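Local coordinates for demethyldecarbamoylnovobiocin O-methyltransferase (Streptomyces caeruleus, PDB 2WK1), which methylates the 4-hydroxyl of the noviose sugar with S-adenosyl-L-methionine as methyl donor, the penultimate step of novobiocin biosynthesis, at residues N73-D77 with I271-G275. Numbering follows the deposited sequence.
Sequences NEGRD and IDRDG. With SO4 (sulfate ion), chain D.
Arg76 and Asp274 form a salt bridge, with NE and NH2 of Arg76 each bonded to a different carboxylate oxygen. The NE bond to Asp274 OD2 is the shorter, at 2.7 Å, and meets the syn lone pair of that oxygen. NH2 of Arg76 reaches Asp274 OD1 at 3.2 Å, from above the carboxylate plane. The two flat groups stand 59° apart. A bend at chi2 (-72°) turns the Arg76 chain so that its guanidinium edge faces both this carboxylate and a sulfate ion, which probably came from the crystallisation liquor. NH2 of Arg76 donates to sulfate O2 at 2.7 Å, and NH1 to O4. Arg273 holds the same anion through NE, bonded to O2, and through NH2, 2.8 Å from O3. The sulfate thus joins two arginines whose charges it would offset.

One water bridges the two backbones and the Asp274 carboxylate. It donates to Glu74 O and to Asp274 OD2, and it accepts from Arg273 N at 2.9 Å. Glu74 O also receives a bond from Arg90. The carboxylate of Glu74 lies against the aliphatic part of Arg273, with Glu74 OE1 3.3 Å from Arg273 CD. The two oxygens of Asp272 divide the work. OD1 accepts from Asp274 N, an Asx turn, and nearly straight (174°) from Gly275 N, which extends it to an Asx motif. OD2 faces residues 73-77, where Arg90 pairs with it in a salt bridge. Asp274 also touches Asp244, a predicted magnesium ligand, so this surface contact borders the probable metal site.

Residues 73-77 follow helix 69-73, which ends in a Schellman motif with Gly75 at C-prime. Residues 271-275 connect antiparallel strands 276-279 and 269-270, the latter outermost on that side within the chain. Arg90, from helix 87-103, ties the two loops together.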
# COMPACT_ATOMS: atom_id res chain seq x y z
N ASN A 73 -5.94 -12.65 -6.74
CA ASN A 73 -5.43 -12.35 -8.05
C ASN A 73 -6.51 -12.24 -9.11
O ASN A 73 -6.37 -11.47 -10.06
CB ASN A 73 -4.32 -13.32 -8.48
CG ASN A 73 -3.05 -12.63 -8.43
OD1 ASN A 73 -2.60 -12.28 -7.35
ND2 ASN A 73 -2.62 -12.12 -9.59
N GLU A 74 -7.56 -13.04 -8.95
CA GLU A 74 -8.67 -13.08 -9.89
C GLU A 74 -9.92 -12.38 -9.38
O GLU A 74 -10.94 -12.39 -10.02
CB GLU A 74 -8.95 -14.52 -10.32
CG GLU A 74 -7.82 -15.09 -11.15
CD GLU A 74 -8.03 -16.51 -11.59
OE1 GLU A 74 -8.62 -17.30 -10.83
OE2 GLU A 74 -7.55 -16.83 -12.71
N GLY A 75 -9.83 -11.73 -8.23
CA GLY A 75 -10.96 -10.96 -7.71
C GLY A 75 -12.15 -11.81 -7.33
O GLY A 75 -13.30 -11.43 -7.57
N ARG A 76 -11.87 -12.93 -6.67
CA ARG A 76 -12.92 -13.90 -6.35
C ARG A 76 -13.32 -13.96 -4.90
O ARG A 76 -13.93 -14.92 -4.43
CB ARG A 76 -12.52 -15.27 -6.90
CG ARG A 76 -12.85 -15.37 -8.38
CD ARG A 76 -14.40 -15.47 -8.51
NE ARG A 76 -14.89 -15.62 -9.86
CZ ARG A 76 -15.11 -16.79 -10.46
NH1 ARG A 76 -14.88 -17.95 -9.83
NH2 ARG A 76 -15.59 -16.78 -11.69
N ASP A 77 -13.03 -12.89 -4.19
CA ASP A 77 -13.51 -12.70 -2.84
C ASP A 77 -13.84 -11.23 -2.56
O ASP A 77 -13.61 -10.35 -3.42
CB ASP A 77 -12.54 -13.30 -1.80
CG ASP A 77 -11.19 -12.62 -1.74
OD1 ASP A 77 -10.94 -11.64 -2.47
OD2 ASP A 77 -10.38 -13.05 -0.87
N ILE A 271 -10.96 -10.78 -19.56
CA ILE A 271 -9.95 -10.31 -18.60
C ILE A 271 -9.47 -11.41 -17.66
O ILE A 271 -8.28 -11.65 -17.49
CB ILE A 271 -10.51 -9.13 -17.76
CG1 ILE A 271 -10.92 -7.97 -18.66
CG2 ILE A 271 -9.47 -8.70 -16.74
CD1 ILE A 271 -11.83 -6.94 -18.06
N ASP A 272 -10.42 -12.07 -17.04
CA ASP A 272 -10.14 -13.09 -16.04
C ASP A 272 -11.22 -14.16 -16.10
O ASP A 272 -11.64 -14.52 -17.21
CB ASP A 272 -9.90 -12.46 -14.64
CG ASP A 272 -11.05 -11.58 -14.16
OD1 ASP A 272 -12.14 -11.58 -14.76
OD2 ASP A 272 -10.84 -10.91 -13.13
N ARG A 273 -11.69 -14.68 -14.97
CA ARG A 273 -12.78 -15.65 -14.99
C ARG A 273 -14.14 -14.97 -15.03
O ARG A 273 -15.17 -15.68 -15.06
CB ARG A 273 -12.71 -16.57 -13.76
CG ARG A 273 -11.36 -17.27 -13.65
CD ARG A 273 -11.35 -18.23 -12.49
NE ARG A 273 -12.16 -19.44 -12.67
CZ ARG A 273 -11.69 -20.62 -13.06
NH1 ARG A 273 -10.43 -20.78 -13.43
NH2 ARG A 273 -12.52 -21.65 -13.13
N ASP A 274 -14.19 -13.63 -15.00
CA ASP A 274 -15.44 -12.88 -14.86
C ASP A 274 -15.61 -11.75 -15.87
O ASP A 274 -16.65 -11.66 -16.55
CB ASP A 274 -15.55 -12.29 -13.47
CG ASP A 274 -15.72 -13.36 -12.42
OD1 ASP A 274 -16.84 -13.95 -12.32
OD2 ASP A 274 -14.74 -13.65 -11.71
N GLY A 275 -14.63 -10.88 -15.96
CA GLY A 275 -14.79 -9.64 -16.72
C GLY A 275 -14.45 -9.76 -18.18
O GLY A 275 -13.66 -10.63 -18.61
S SO4 D . -15.83 -20.31 -12.28
O1 SO4 D . -16.52 -21.06 -13.33
O2 SO4 D . -15.21 -19.17 -12.94
O3 SO4 D . -14.82 -21.20 -11.69
O4 SO4 D . -16.77 -19.87 -11.25
O HOH W 1 -11.99 -13.84 -12.20